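Bacterial leucyl aminopeptidase (Legionella pneumophila, PDB 6ESL) is a zinc-dependent leucyl aminopeptidase of the M28 family that probably removes amino-terminal residues from peptides and contributes, redundantly with an acyltransferase, to nutrient acquisition during infection of amoebas. Local coordinates at residues Pro27-Ala32 and Val67-Phe72; Thr242-Pro247 and Phe386-Ala391. All coordinates share one frame; numbering follows the deposited sequence.

Contact 1: Pro27-Ala32 and Val67-Phe72; sequences PQCLAA and VSCGHF
Both half-cystines place SG in the cleft flanked by their own backbone N and C: chi1 is 58° at Cys29 and 81° at Cys69. With a chi3 of 98°, near the perpendicular that an unstrained disulfide prefers, the two sulfurs meet tip to tip, Cys29 SG lying 2.1 Å from Cys69 SG. Leu30, by contrast, carries CG anti to its backbone N, which sends the side chain along the partner segment. Its CB rests alongside the bridge, 4.0 Å from Cys69 SG. Its two methyls then divide the work: CD1 of Leu30 faces CB of Val67 at 4.4 Å, while CD2 of Leu30 comes to 3.6 Å from Gly70 O. The disulfide is thus flanked by aliphatic packing. Pro27 reaches farther along the segment, to His71: CD of Pro27 lies 3.1 Å from His71 O, with CG also near. That carbonyl is buried with no polar partner in the model. Gly70 has a positive phi at which a CB would crowd the preceding carbonyl, which by itself calls for glycine; such a CB on Gly70 would also lie 3.6 Å from Pro27 CG. Pro27 occupies the N-cap position of helix 28-31, and Pro27 O accepts from Ala31 N at 2.8 Å. Tyr331 of the second subunit packs on Pro27, and Arg258 of that subunit, next in sequence to its zinc ligand Glu257, touches Phe72. Geometrically this is a disulfide cross-link tying a strand-to-helix turn, at the end of strand 21-27, to the loop after helix 57-67, within a small amino-terminal domain built on a four-stranded antiparallel sheet.

Contact 2: Thr242-Pro247 and Phe386-Ala391; sequences TTFKRP and FAIELA
The Phe244 ring has Thr242 CG2 over one face, 3.7 Å above the plane and shifted toward the rim. Ala391 and Ile388 reach that ring obliquely, with Phe244 CZ 4.2 Å from Ile388 CG1. Phe244 CB, nearer the backbone, packs 4.0 Å from Ala391 CB. The Phe386 ring takes Leu390 CD1 on one face, and Leu390 O lies near the plane of the Arg246 guanidinium, at its edge. Arg246 runs extended from CG to NE, so its CD passes 3.3 Å from Leu390 O. A water donates to Leu390 O at 2.6 Å and accepts a weak bond from Arg246 NE. The same NE forms a salt bridge with the terminal carboxylate of Glu393, while Arg246 NH1 is hydrogen-bonded to Pro202 O. The last carbonyl of the helix is met by the loop: Lys245 N donates to Ala391 O at 2.8 Å, but the N-H...O angle of 122° makes the bond weak. Polar helix-end contacts and apolar packing therefore join the C-terminal turn of helix 373-391 to the loop closing a beta-alpha-beta crossover (strand 203-209, helix 220-239, strand 248-253), in the alpha/beta fold of M28 peptidases.

In the fold
Along the chain, both segments of contact 1 precede those of contact 2, and the two lie in different parts of the fold, their centres 34 Å apart and their nearest atoms about 21 Å apart. They share no sheet or helix. Contact 1 belongs to the four-stranded antiparallel sheet; contact 2 borders the mixed eight-stranded sheet, its loop leading into strand 248-253. Strand 203-209 of the latter sheet ends in the zinc ligand His209, and Glu257 follows strand 248-253, so contact 2 sits at the entry of a strand leading to the metal site. Contact 1 instead meets the second subunit, consistent with an amino-terminal domain lying close to its partner's zinc-binding region.

Contact 1: Pro27-Ala32 and Val67-Phe72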
loop_
_atom_site.group_PDB
_atom_site.type_symbol
_atom_site.label_atom_id
_atom_site.label_comp_id
_atom_site.label_asym_id
_atom_site.label_seq_id
_atom_site.Cartn_x
_atom_site.Cartn_y
_atom_site.Cartn_z
ATOM N N PRO B 27 -0.949 7.930 -22.439
ATOM C CA PRO B 27 -1.071 6.441 -22.461
ATOM C C PRO B 27 -1.575 5.906 -23.778
ATOM O O PRO B 27 -2.421 6.532 -24.471
ATOM C CB PRO B 27 -2.138 6.151 -21.356
ATOM C CG PRO B 27 -2.249 7.437 -20.596
ATOM C CD PRO B 27 -1.885 8.554 -21.484
ATOM N N GLN B 28 -1.054 4.736 -24.171
ATOM C CA GLN B 28 -1.536 4.093 -25.464
ATOM C C GLN B 28 -3.064 4.016 -25.613
ATOM O O GLN B 28 -3.597 4.316 -26.694
ATOM C CB GLN B 28 -0.917 2.688 -25.702
ATOM C CG GLN B 28 0.568 2.731 -26.020
ATOM C CD GLN B 28 0.946 3.202 -27.439
ATOM O OE1 GLN B 28 0.080 3.575 -28.259
ATOM N NE2 GLN B 28 2.246 3.196 -27.710
ATOM N N CYS B 29 -3.729 3.706 -24.510
ATOM C CA CYS B 29 -5.176 3.509 -24.545
ATOM C C CYS B 29 -5.872 4.775 -24.962
ATOM O O CYS B 29 -6.760 4.740 -25.737
ATOM C CB CYS B 29 -5.703 3.050 -23.198
ATOM S SG CYS B 29 -5.387 4.128 -21.744
ATOM N N LEU B 30 -5.413 5.927 -24.439
ATOM C CA LEU B 30 -5.954 7.233 -24.877
ATOM C C LEU B 30 -5.459 7.657 -26.240
ATOM O O LEU B 30 -6.230 8.194 -27.087
ATOM C CB LEU B 30 -5.580 8.268 -23.803
ATOM C CG LEU B 30 -6.066 9.721 -24.050
ATOM C CD1 LEU B 30 -7.573 9.863 -24.336
ATOM C CD2 LEU B 30 -5.708 10.482 -22.836
ATOM N N ALA B 31 -4.167 7.449 -26.491
ATOM C CA ALA B 31 -3.565 7.810 -27.796
ATOM C C ALA B 31 -4.323 7.192 -28.950
ATOM O O ALA B 31 -4.523 7.839 -29.979
ATOM C CB ALA B 31 -2.091 7.402 -27.857
ATOM N N ALA B 32 -4.793 5.941 -28.772
ATOM C CA ALA B 32 -5.553 5.282 -29.819
ATOM C C ALA B 32 -6.834 6.037 -30.245
ATOM O O ALA B 32 -7.241 5.889 -31.360
ATOM C CB ALA B 32 -5.874 3.841 -29.430
ATOM N N VAL B 67 -12.980 8.602 -22.254
ATOM C CA VAL B 67 -12.334 7.328 -22.496
ATOM C C VAL B 67 -12.011 6.617 -21.190
ATOM O O VAL B 67 -12.029 5.387 -21.152
ATOM C CB VAL B 67 -11.099 7.480 -23.412
ATOM C CG1 VAL B 67 -10.223 6.190 -23.372
ATOM C CG2 VAL B 67 -11.529 7.905 -24.806
ATOM N N SER B 68 -11.788 7.363 -20.104
ATOM C CA SER B 68 -11.700 6.803 -18.800
ATOM C C SER B 68 -10.590 5.764 -18.636
ATOM O O SER B 68 -10.760 4.797 -17.863
ATOM C CB SER B 68 -13.097 6.199 -18.446
ATOM O OG SER B 68 -13.166 5.914 -17.088
ATOM N N CYS B 69 -9.434 5.936 -19.302
ATOM C CA CYS B 69 -8.291 5.091 -19.066
ATOM C C CYS B 69 -7.024 5.853 -18.586
ATOM O O CYS B 69 -5.948 5.263 -18.433
ATOM C CB CYS B 69 -8.040 4.338 -20.373
ATOM S SG CYS B 69 -7.146 5.272 -21.633
ATOM N N GLY B 70 -7.196 7.137 -18.254
ATOM C CA GLY B 70 -6.088 8.000 -17.783
ATOM C C GLY B 70 -6.065 9.345 -18.528
ATOM O O GLY B 70 -6.711 9.514 -19.562
ATOM N N HIS B 71 -5.303 10.259 -17.997
ATOM C CA HIS B 71 -5.129 11.579 -18.572
ATOM C C HIS B 71 -3.750 11.636 -19.189
ATOM O O HIS B 71 -3.233 10.633 -19.689
ATOM C CB HIS B 71 -5.432 12.651 -17.505
ATOM C CG HIS B 71 -6.889 12.720 -17.200
ATOM N ND1 HIS B 71 -7.712 13.641 -17.829
ATOM C CD2 HIS B 71 -7.705 11.865 -16.500
ATOM C CE1 HIS B 71 -8.967 13.366 -17.505
ATOM N NE2 HIS B 71 -8.994 12.286 -16.725
ATOM N N PHE B 72 -3.181 12.832 -19.194
ATOM C CA PHE B 72 -1.901 13.080 -19.922
ATOM C C PHE B 72 -1.025 13.972 -19.047
ATOM O O PHE B 72 -1.503 14.630 -18.119
ATOM C CB PHE B 72 -2.158 13.588 -21.286
ATOM C CG PHE B 72 -2.921 14.885 -21.321
ATOM C CD1 PHE B 72 -2.284 16.108 -21.040
ATOM C CD2 PHE B 72 -4.245 14.929 -21.715
ATOM C CE1 PHE B 72 -2.956 17.296 -21.068
ATOM C CE2 PHE B 72 -4.932 16.155 -21.779
ATOM C CZ PHE B 72 -4.282 17.316 -21.401
#

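Contact 2: Thr242-Pro247 and Phe386-Ala391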
loop_
_atom_site.group_PDB
_atom_site.type_symbol
_atom_site.label_atom_id
_atom_site.label_comp_id
_atom_site.label_asym_id
_atom_site.label_seq_id
_atom_site.Cartn_x
_atom_site.Cartn_y
_atom_site.Cartn_z
ATOM N N THR B 242 -20.817 -25.334 -0.461
ATOM C CA THR B 242 -20.694 -24.448 -1.586
ATOM C C THR B 242 -19.715 -24.996 -2.612
ATOM O O THR B 242 -18.657 -25.613 -2.280
ATOM C CB THR B 242 -20.123 -23.097 -1.116
ATOM O OG1 THR B 242 -20.831 -22.696 0.046
ATOM C CG2 THR B 242 -20.174 -22.011 -2.216
ATOM N N THR B 243 -20.054 -24.698 -3.857
ATOM C CA THR B 243 -19.216 -24.970 -4.989
ATOM C C THR B 243 -18.589 -23.628 -5.358
ATOM O O THR B 243 -19.298 -22.718 -5.787
ATOM C CB THR B 243 -20.029 -25.589 -6.145
ATOM O OG1 THR B 243 -20.536 -26.864 -5.725
ATOM C CG2 THR B 243 -19.154 -25.694 -7.456
ATOM N N PHE B 244 -17.273 -23.503 -5.172
ATOM C CA PHE B 244 -16.636 -22.231 -5.419
ATOM C C PHE B 244 -16.281 -22.141 -6.882
ATOM O O PHE B 244 -16.264 -23.174 -7.552
ATOM C CB PHE B 244 -15.432 -22.092 -4.476
ATOM C CG PHE B 244 -15.839 -22.016 -3.011
ATOM C CD1 PHE B 244 -16.439 -20.864 -2.505
ATOM C CD2 PHE B 244 -15.637 -23.081 -2.174
ATOM C CE1 PHE B 244 -16.819 -20.775 -1.174
ATOM C CE2 PHE B 244 -16.002 -23.000 -0.840
ATOM C CZ PHE B 244 -16.599 -21.846 -0.339
ATOM N N LYS B 245 -16.053 -20.936 -7.381
ATOM C CA LYS B 245 -15.557 -20.724 -8.744
ATOM C C LYS B 245 -14.047 -20.937 -8.936
ATOM O O LYS B 245 -13.558 -20.780 -10.052
ATOM C CB LYS B 245 -15.898 -19.315 -9.198
ATOM C CG LYS B 245 -17.397 -19.140 -9.407
ATOM C CD LYS B 245 -17.691 -17.676 -9.714
ATOM C CE LYS B 245 -17.076 -17.228 -11.033
ATOM N NZ LYS B 245 -17.551 -15.821 -11.256
ATOM N N ARG B 246 -13.297 -21.216 -7.853
ATOM C CA ARG B 246 -11.817 -21.370 -7.910
ATOM C C ARG B 246 -11.406 -22.453 -6.939
ATOM O O ARG B 246 -12.060 -22.630 -5.916
ATOM C CB ARG B 246 -11.059 -20.043 -7.542
ATOM C CG ARG B 246 -11.385 -18.849 -8.401
ATOM C CD ARG B 246 -10.771 -17.611 -7.837
ATOM N NE ARG B 246 -11.025 -16.485 -8.729
ATOM C CZ ARG B 246 -10.390 -16.240 -9.886
ATOM N NH1 ARG B 246 -9.462 -17.049 -10.374
ATOM N NH2 ARG B 246 -10.708 -15.210 -10.619
ATOM N N PRO B 247 -10.320 -23.182 -7.248
ATOM C CA PRO B 247 -9.790 -24.083 -6.216
ATOM C C PRO B 247 -9.201 -23.243 -5.044
ATOM O O PRO B 247 -8.683 -22.116 -5.246
ATOM C CB PRO B 247 -8.694 -24.838 -6.935
ATOM C CG PRO B 247 -8.297 -23.971 -8.077
ATOM C CD PRO B 247 -9.420 -23.061 -8.416
ATOM N N PHE B 386 -11.285 -14.391 3.491
ATOM C CA PHE B 386 -10.470 -14.329 2.319
ATOM C C PHE B 386 -10.789 -15.467 1.325
ATOM O O PHE B 386 -11.007 -15.240 0.150
ATOM C CB PHE B 386 -8.985 -14.445 2.797
ATOM C CG PHE B 386 -7.945 -14.285 1.747
ATOM C CD1 PHE B 386 -7.444 -13.002 1.454
ATOM C CD2 PHE B 386 -7.377 -15.381 1.103
ATOM C CE1 PHE B 386 -6.429 -12.823 0.491
ATOM C CE2 PHE B 386 -6.364 -15.205 0.142
ATOM C CZ PHE B 386 -5.909 -13.922 -0.164
ATOM N N ALA B 387 -10.891 -16.687 1.838
ATOM C CA ALA B 387 -11.216 -17.833 0.973
ATOM C C ALA B 387 -12.575 -17.640 0.313
ATOM O O ALA B 387 -12.684 -17.661 -0.942
ATOM C CB ALA B 387 -11.224 -19.127 1.774
ATOM N N ILE B 388 -13.583 -17.401 1.129
ATOM C CA ILE B 388 -14.947 -17.359 0.590
ATOM C C ILE B 388 -15.113 -16.173 -0.360
ATOM O O ILE B 388 -15.629 -16.350 -1.451
ATOM C CB ILE B 388 -16.007 -17.396 1.715
ATOM C CG1 ILE B 388 -16.014 -18.758 2.415
ATOM C CG2 ILE B 388 -17.379 -17.040 1.177
ATOM C CD1 ILE B 388 -16.741 -18.773 3.727
ATOM N N GLU B 389 -14.657 -14.975 -0.007
ATOM C CA GLU B 389 -14.798 -13.857 -0.929
ATOM C C GLU B 389 -14.097 -14.082 -2.259
ATOM O O GLU B 389 -14.689 -13.823 -3.301
ATOM C CB GLU B 389 -14.261 -12.520 -0.360
ATOM C CG GLU B 389 -15.184 -11.915 0.693
ATOM C CD GLU B 389 -16.428 -11.219 0.082
ATOM O OE1 GLU B 389 -16.407 -10.964 -1.168
ATOM O OE2 GLU B 389 -17.415 -10.969 0.865
ATOM N N LEU B 390 -12.831 -14.526 -2.226
ATOM C CA LEU B 390 -12.060 -14.548 -3.459
ATOM C C LEU B 390 -12.354 -15.804 -4.322
ATOM O O LEU B 390 -12.268 -15.755 -5.554
ATOM C CB LEU B 390 -10.580 -14.417 -3.153
ATOM C CG LEU B 390 -10.193 -13.066 -2.483
ATOM C CD1 LEU B 390 -8.723 -13.021 -2.196
ATOM C CD2 LEU B 390 -10.578 -11.882 -3.328
ATOM N N ALA B 391 -12.701 -16.905 -3.675
ATOM C CA ALA B 391 -12.955 -18.167 -4.377
ATOM C C ALA B 391 -14.354 -18.187 -4.963
ATOM O O ALA B 391 -14.629 -19.025 -5.825
ATOM C CB ALA B 391 -12.738 -19.362 -3.458
HETATM O O HOH W 1 -11.240 -13.728 -6.862
#